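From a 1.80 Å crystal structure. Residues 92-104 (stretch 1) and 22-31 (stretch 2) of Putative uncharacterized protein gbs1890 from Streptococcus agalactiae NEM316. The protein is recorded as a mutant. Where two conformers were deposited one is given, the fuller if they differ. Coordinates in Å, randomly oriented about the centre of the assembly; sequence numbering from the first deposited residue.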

ATOM      1  N   ASN A  92      -1.965  -2.431  -2.205  1.00 15.78           N
ATOM      2  CA  ASN A  92      -0.743  -2.829  -1.475  1.00 12.63           C
ATOM      3  C   ASN A  92       0.304  -3.333  -2.464  1.00 15.47           C
ATOM      4  O   ASN A  92       0.029  -3.403  -3.656  1.00 16.39           O
ATOM      5  CB  ASN A  92      -1.021  -3.813  -0.323  1.00 14.28           C
ATOM      6  CG  ASN A  92      -1.726  -5.082  -0.767  1.00 19.10           C
ATOM      7  OD1 ASN A  92      -1.634  -5.489  -1.921  1.00 18.38           O
ATOM      8  ND2 ASN A  92      -2.414  -5.736   0.178  1.00 17.66           N
ATOM      9  N   LEU A  93       1.514  -3.671  -2.018  1.00 13.11           N
ATOM     10  CA  LEU A  93       2.516  -4.065  -3.002  1.00 12.89           C
ATOM     11  C   LEU A  93       2.146  -5.399  -3.650  1.00 14.44           C
ATOM     12  O   LEU A  93       2.488  -5.646  -4.805  1.00 18.89           O
ATOM     13  CB  LEU A  93       3.941  -4.073  -2.413  1.00 15.82           C
ATOM     14  CG  LEU A  93       5.130  -4.310  -3.360  1.00 16.99           C
ATOM     15  CD1 LEU A  93       5.144  -3.352  -4.523  1.00 18.69           C
ATOM     16  CD2 LEU A  93       6.466  -4.212  -2.599  1.00 17.25           C
ATOM     17  N   SER A  94       1.430  -6.250  -2.918  1.00 17.27           N
ATOM     18  CA  SER A  94       0.958  -7.522  -3.463  1.00 16.98           C
ATOM     19  C   SER A  94       0.057  -7.294  -4.677  1.00 15.18           C
ATOM     20  O   SER A  94       0.181  -7.990  -5.692  1.00 19.76           O
ATOM     21  CB  SER A  94       0.165  -8.296  -2.406  1.00 19.98           C
ATOM     22  OG  SER A  94       1.011  -8.819  -1.398  1.00 22.82           O
ATOM     23  N   MET A  95      -0.852  -6.338  -4.545  1.00 19.46           N
ATOM     24  CA  MET A  95      -1.781  -5.989  -5.624  1.00 14.61           C
ATOM     25  C   MET A  95      -0.985  -5.574  -6.859  1.00 17.81           C
ATOM     26  O   MET A  95      -1.237  -6.051  -7.973  1.00 17.20           O
ATOM     27  CB  MET A  95      -2.706  -4.856  -5.168  1.00 19.47           C
ATOM     28  CG  MET A  95      -3.819  -4.548  -6.133  1.00 21.78           C
ATOM     29  SD  MET A  95      -4.876  -3.241  -5.506  1.00 17.93           S
ATOM     30  CE  MET A  95      -5.827  -4.133  -4.279  1.00 16.08           C
ATOM     31  N   LEU A  96       0.006  -4.712  -6.651  1.00 17.08           N
ATOM     32  CA  LEU A  96       0.815  -4.193  -7.754  1.00 17.56           C
ATOM     33  C   LEU A  96       1.681  -5.264  -8.401  1.00 17.48           C
ATOM     34  O   LEU A  96       1.745  -5.375  -9.628  1.00 19.23           O
ATOM     35  CB  LEU A  96       1.703  -3.038  -7.271  1.00 16.22           C
ATOM     36  CG  LEU A  96       2.568  -2.369  -8.337  1.00 16.26           C
ATOM     37  CD1 LEU A  96       1.746  -1.940  -9.573  1.00 20.35           C
ATOM     38  CD2 LEU A  96       3.274  -1.168  -7.720  1.00 17.58           C
ATOM     39  N   MET A  97       2.361  -6.054  -7.579  1.00 20.17           N
ATOM     40  CA  MET A  97       3.238  -7.077  -8.129  1.00 17.46           C
ATOM     41  C   MET A  97       2.436  -8.105  -8.932  1.00 18.51           C
ATOM     42  O   MET A  97       2.859  -8.531 -10.006  1.00 18.38           O
ATOM     43  CB  MET A  97       4.052  -7.749  -7.020  1.00 18.15           C
ATOM     44  CG  MET A  97       5.084  -6.837  -6.331  1.00 23.49           C
ATOM     45  SD  MET A  97       6.222  -5.979  -7.448  1.00 22.99           S
ATOM     46  CE  MET A  97       6.960  -7.384  -8.290  1.00 22.53           C
ATOM     47  N   GLU A  98       1.266  -8.479  -8.431  1.00 19.05           N
ATOM     48  CA  GLU A  98       0.446  -9.467  -9.132  1.00 22.50           C
ATOM     49  C   GLU A  98      -0.004  -8.956 -10.493  1.00 19.81           C
ATOM     50  O   GLU A  98       0.046  -9.683 -11.490  1.00 20.93           O
ATOM     51  CB  GLU A  98      -0.786  -9.852  -8.308  1.00 21.01           C
ATOM     52  CG  GLU A  98      -1.475 -11.118  -8.840  1.00 17.33           C
ATOM     53  CD  GLU A  98      -0.587 -12.354  -8.691  1.00 24.79           C
ATOM     54  OE1 GLU A  98      -0.502 -12.880  -7.572  1.00 27.84           O
ATOM     55  OE2 GLU A  98       0.025 -12.794  -9.689  1.00 24.29           O
ATOM     56  N   ALA A  99      -0.444  -7.704 -10.537  1.00 23.98           N
ATOM     57  CA  ALA A  99      -0.904  -7.131 -11.797  1.00 21.23           C
ATOM     58  C   ALA A  99       0.236  -7.136 -12.812  1.00 22.78           C
ATOM     59  O   ALA A  99       0.057  -7.543 -13.969  1.00 22.40           O
ATOM     60  CB  ALA A  99      -1.448  -5.723 -11.587  1.00 22.62           C
ATOM     61  N   VAL A 100       1.413  -6.707 -12.364  1.00 18.63           N
ATOM     62  CA  VAL A 100       2.583  -6.626 -13.230  1.00 16.29           C
ATOM     63  C   VAL A 100       3.027  -8.010 -13.701  1.00 22.70           C
ATOM     64  O   VAL A 100       3.246  -8.241 -14.890  1.00 21.18           O
ATOM     65  CB  VAL A 100       3.746  -5.930 -12.510  1.00 18.46           C
ATOM     66  CG1 VAL A 100       5.063  -6.132 -13.276  1.00 21.32           C
ATOM     67  CG2 VAL A 100       3.445  -4.446 -12.307  1.00 19.86           C
ATOM     68  N   LEU A 101       3.148  -8.941 -12.767  1.00 23.57           N
ATOM     69  CA  LEU A 101       3.677 -10.257 -13.116  1.00 25.27           C
ATOM     70  C   LEU A 101       2.682 -11.172 -13.842  1.00 25.25           C
ATOM     71  O   LEU A 101       3.084 -12.136 -14.490  1.00 25.01           O
ATOM     72  CB  LEU A 101       4.245 -10.949 -11.876  1.00 19.10           C
ATOM     73  CG  LEU A 101       5.483 -10.282 -11.276  1.00 22.40           C
ATOM     74  CD1 LEU A 101       5.793 -10.879  -9.911  1.00 27.07           C
ATOM     75  CD2 LEU A 101       6.684 -10.413 -12.216  1.00 18.62           C
ATOM     76  N   SER A 102       1.390 -10.869 -13.758  1.00 20.29           N
ATOM     77  CA  SER A 102       0.391 -11.764 -14.345  1.00 22.04           C
ATOM     78  C   SER A 102      -0.356 -11.209 -15.557  1.00 27.04           C
ATOM     79  O   SER A 102      -1.013 -11.968 -16.276  1.00 26.88           O
ATOM     80  CB  SER A 102      -0.617 -12.221 -13.284  1.00 25.75           C
ATOM     81  OG  SER A 102      -0.044 -13.173 -12.406  1.00 29.02           O
ATOM     82  N   ARG A 103      -0.271  -9.903 -15.791  1.00 26.87           N
ATOM     83  CA  ARG A 103      -1.069  -9.289 -16.860  1.00 26.13           C
ATOM     84  C   ARG A 103      -0.764  -9.881 -18.237  1.00 28.33           C
ATOM     85  O   ARG A 103      -1.636  -9.929 -19.118  1.00 33.07           O
ATOM     86  CB  ARG A 103      -0.866  -7.778 -16.892  1.00 21.02           C
ATOM     87  CG  ARG A 103       0.568  -7.346 -17.162  1.00 24.22           C
ATOM     88  CD  ARG A 103       0.657  -5.832 -17.199  1.00 26.37           C
ATOM     89  NE  ARG A 103       2.039  -5.361 -17.199  1.00 18.69           N
ATOM     90  CZ  ARG A 103       2.380  -4.104 -17.453  1.00 22.28           C
ATOM     91  NH1 ARG A 103       1.437  -3.206 -17.724  1.00 16.35           N
ATOM     92  NH2 ARG A 103       3.650  -3.747 -17.442  1.00 24.55           N
ATOM     93  N   THR A 104       0.478 -10.322 -18.402  1.00 26.84           N
ATOM     94  CA  THR A 104       0.961 -10.979 -19.614  1.00 32.73           C
ATOM     95  C   THR A 104       0.136 -12.222 -19.971  1.00 40.21           C
ATOM     96  O   THR A 104       0.008 -12.577 -21.150  1.00 38.19           O
ATOM     97  CB  THR A 104       2.468 -11.345 -19.453  1.00 38.86           C
ATOM     98  OG1 THR A 104       3.267 -10.432 -20.216  1.00 52.70           O
ATOM     99  CG2 THR A 104       2.764 -12.771 -19.893  1.00 41.77           C
TER
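Stretch 2 22-31: LIAGHQEYVV

The contacts advance along both stretches in the same order, from Ile23 against Leu93 and Met97 to Glu28 and Tyr29 against Arg103: the early residues of stretch 2 meet the early turns of the stretch 1 helix and its later residues meet Arg103, further along stretch 1. The CA register supports this order, with Met97 CA 8.7 Å from Ala24 CA and Val100 CA 7.9 Å from Gln27 CA. Asn92 occupies the N-cap position, right before the helix, and its OD1 accepts from Met95 N at 2.9 Å, a capping bond.

The backbone of stretch 2 changes character along the way. Residues 22-24 finish a helix, Gly25 leaves it at phi/psi 89/-175, and His26 to Glu28 are extended, with psi between 137° and 152°. Tyr29 interrupts this at 56/44 before a strand starts at Val30.

Arg103 has the largest covered area, 76 Å². With chi1 p and the remaining chi angles near 180°, its extended side chain carries the guanidinium to two consecutive carbonyls. NH2 donates to Glu28 O at 2.6 Å and 160°, and NH1 donates to Tyr29 O at 3.2 Å and 146°; a weak bond also links NH1 to Glu28 O at 3.3 Å. Both oxygens lie at the guanidinium edge, near its plane, where the N-H groups point. Val30 CG2 approaches NH2 obliquely, at 3.7 Å.

At the other end, Ile23 loses 55 Å² to an apolar contact. Its CD1 lies 3.7 Å from Leu93 CD2, and its CG2 lies 3.9 Å from Met97 CE. The CB of Met97 points sideways, but an m, m, m rotamer brings CE nearer, also to within 4.3 Å of Ala24 CB.

Between these ends sits Val100, with 48 Å² covered. Its CG1 packs 3.4 Å from Gln27 OE1, while Gln27 NE2 donates to Gly25 O at 3.3 Å and 159°, tying the side chain back to its own loop.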

ATOM      1  N   LEU A  22      12.707  -1.249  -7.689  0.68 20.50           N
ATOM      2  CA  LEU A  22      13.755  -1.943  -6.940  0.68 19.21           C
ATOM      3  C   LEU A  22      13.641  -3.459  -7.074  0.68 22.36           C
ATOM      4  O   LEU A  22      14.651  -4.161  -7.230  0.68 21.70           O
ATOM      5  CB  LEU A  22      13.711  -1.546  -5.460  0.68 20.02           C
ATOM      6  CG  LEU A  22      14.762  -2.252  -4.600  0.68 22.15           C
ATOM      7  CD1 LEU A  22      16.149  -1.889  -5.096  0.68 23.48           C
ATOM      8  CD2 LEU A  22      14.609  -1.911  -3.116  0.68 19.62           C
ATOM      9  N   ILE A  23      12.412  -3.962  -7.002  1.00 20.61           N
ATOM     10  CA  ILE A  23      12.179  -5.402  -7.046  1.00 18.74           C
ATOM     11  C   ILE A  23      12.276  -5.924  -8.479  1.00 23.30           C
ATOM     12  O   ILE A  23      13.030  -6.854  -8.750  1.00 26.31           O
ATOM     13  CB  ILE A  23      10.825  -5.780  -6.400  1.00 17.64           C
ATOM     14  CG1 ILE A  23      10.870  -5.559  -4.887  1.00 19.36           C
ATOM     15  CG2 ILE A  23      10.463  -7.232  -6.691  1.00 22.23           C
ATOM     16  CD1 ILE A  23       9.494  -5.543  -4.238  1.00 19.39           C
ATOM     17  N   ALA A  24      11.546  -5.304  -9.399  1.00 20.15           N
ATOM     18  CA  ALA A  24      11.404  -5.858 -10.748  1.00 22.96           C
ATOM     19  C   ALA A  24      12.037  -5.031 -11.873  1.00 24.29           C
ATOM     20  O   ALA A  24      12.121  -5.498 -13.011  1.00 27.85           O
ATOM     21  CB  ALA A  24       9.936  -6.101 -11.050  1.00 27.70           C
ATOM     22  N   GLY A  25      12.464  -3.807 -11.576  1.00 24.04           N
ATOM     23  CA  GLY A  25      13.035  -2.951 -12.603  1.00 25.70           C
ATOM     24  C   GLY A  25      11.930  -2.152 -13.265  1.00 28.35           C
ATOM     25  O   GLY A  25      10.779  -2.229 -12.849  1.00 26.48           O
ATOM     26  N   HIS A  26      12.267  -1.396 -14.304  1.00 27.23           N
ATOM     27  CA  HIS A  26      11.279  -0.545 -14.960  1.00 27.79           C
ATOM     28  C   HIS A  26      10.289  -1.349 -15.803  1.00 26.82           C
ATOM     29  O   HIS A  26      10.678  -2.267 -16.523  1.00 23.25           O
ATOM     30  CB  HIS A  26      11.978   0.511 -15.814  1.00 29.42           C
ATOM     31  CG  HIS A  26      11.033   1.429 -16.526  1.00 32.66           C
ATOM     32  ND1 HIS A  26      10.740   1.300 -17.865  1.00 33.34           N
ATOM     33  CD2 HIS A  26      10.315   2.485 -16.082  1.00 29.51           C
ATOM     34  CE1 HIS A  26       9.880   2.239 -18.217  1.00 28.44           C
ATOM     35  NE2 HIS A  26       9.605   2.971 -17.153  1.00 35.63           N
ATOM     36  N   GLN A  27       9.007  -0.995 -15.719  1.00 24.48           N
ATOM     37  CA  GLN A  27       7.972  -1.745 -16.411  1.00 23.60           C
ATOM     38  C   GLN A  27       7.347  -0.868 -17.474  1.00 23.84           C
ATOM     39  O   GLN A  27       7.356   0.355 -17.335  1.00 23.07           O
ATOM     40  CB  GLN A  27       6.904  -2.187 -15.414  1.00 24.07           C
ATOM     41  CG  GLN A  27       7.447  -3.035 -14.275  1.00 26.65           C
ATOM     42  CD  GLN A  27       8.013  -4.351 -14.760  1.00 22.55           C
ATOM     43  OE1 GLN A  27       7.391  -5.055 -15.560  1.00 22.10           O
ATOM     44  NE2 GLN A  27       9.199  -4.693 -14.280  1.00 27.98           N
ATOM     45  N   GLU A  28       6.825  -1.481 -18.537  1.00 24.22           N
ATOM     46  CA  GLU A  28       6.076  -0.739 -19.563  1.00 27.69           C
ATOM     47  C   GLU A  28       4.632  -0.556 -19.131  1.00 25.58           C
ATOM     48  O   GLU A  28       4.085  -1.397 -18.418  1.00 23.26           O
ATOM     49  CB  GLU A  28       6.090  -1.488 -20.899  1.00 26.95           C
ATOM     50  CG  GLU A  28       7.476  -1.834 -21.417  1.00 42.59           C
ATOM     51  CD  GLU A  28       7.491  -3.138 -22.198  1.00 58.01           C
ATOM     52  OE1 GLU A  28       6.497  -3.421 -22.909  1.00 54.41           O
ATOM     53  OE2 GLU A  28       8.490  -3.885 -22.091  1.00 54.76           O
ATOM     54  N   TYR A  29       4.007   0.533 -19.578  1.00 20.59           N
ATOM     55  CA  TYR A  29       2.581   0.721 -19.357  1.00 20.24           C
ATOM     56  C   TYR A  29       2.182   0.665 -17.889  1.00 21.30           C
ATOM     57  O   TYR A  29       1.194   0.027 -17.523  1.00 20.59           O
ATOM     58  CB  TYR A  29       1.801  -0.306 -20.165  1.00 22.26           C
ATOM     59  CG  TYR A  29       2.178  -0.266 -21.622  1.00 31.85           C
ATOM     60  CD1 TYR A  29       1.903   0.857 -22.384  1.00 32.75           C
ATOM     61  CD2 TYR A  29       2.824  -1.336 -22.232  1.00 33.60           C
ATOM     62  CE1 TYR A  29       2.241   0.919 -23.711  1.00 35.74           C
ATOM     63  CE2 TYR A  29       3.171  -1.283 -23.570  1.00 34.34           C
ATOM     64  CZ  TYR A  29       2.868  -0.148 -24.301  1.00 36.26           C
ATOM     65  OH  TYR A  29       3.199  -0.070 -25.632  1.00 42.28           O
ATOM     66  N   VAL A  30       2.968   1.329 -17.052  1.00 17.99           N
ATOM     67  CA  VAL A  30       2.640   1.469 -15.646  1.00 14.68           C
ATOM     68  C   VAL A  30       2.911   2.916 -15.277  1.00 18.02           C
ATOM     69  O   VAL A  30       4.051   3.370 -15.357  1.00 21.62           O
ATOM     70  CB  VAL A  30       3.521   0.540 -14.766  1.00 19.47           C
ATOM     71  CG1 VAL A  30       3.227   0.774 -13.294  1.00 17.63           C
ATOM     72  CG2 VAL A  30       3.301  -0.923 -15.136  1.00 18.87           C
ATOM     73  N   VAL A  31       1.865   3.654 -14.911  1.00 17.12           N
ATOM     74  CA  VAL A  31       2.022   5.065 -14.569  1.00 16.76           C
ATOM     75  C   VAL A  31       1.428   5.402 -13.213  1.00 15.21           C
ATOM     76  O   VAL A  31       0.509   4.725 -12.720  1.00 21.52           O
ATOM     77  CB  VAL A  31       1.377   5.991 -15.630  1.00 27.21           C
ATOM     78  CG1 VAL A  31       1.897   5.667 -17.013  1.00 30.66           C
ATOM     79  CG2 VAL A  31      -0.120   5.850 -15.600  1.00 20.65           C
TER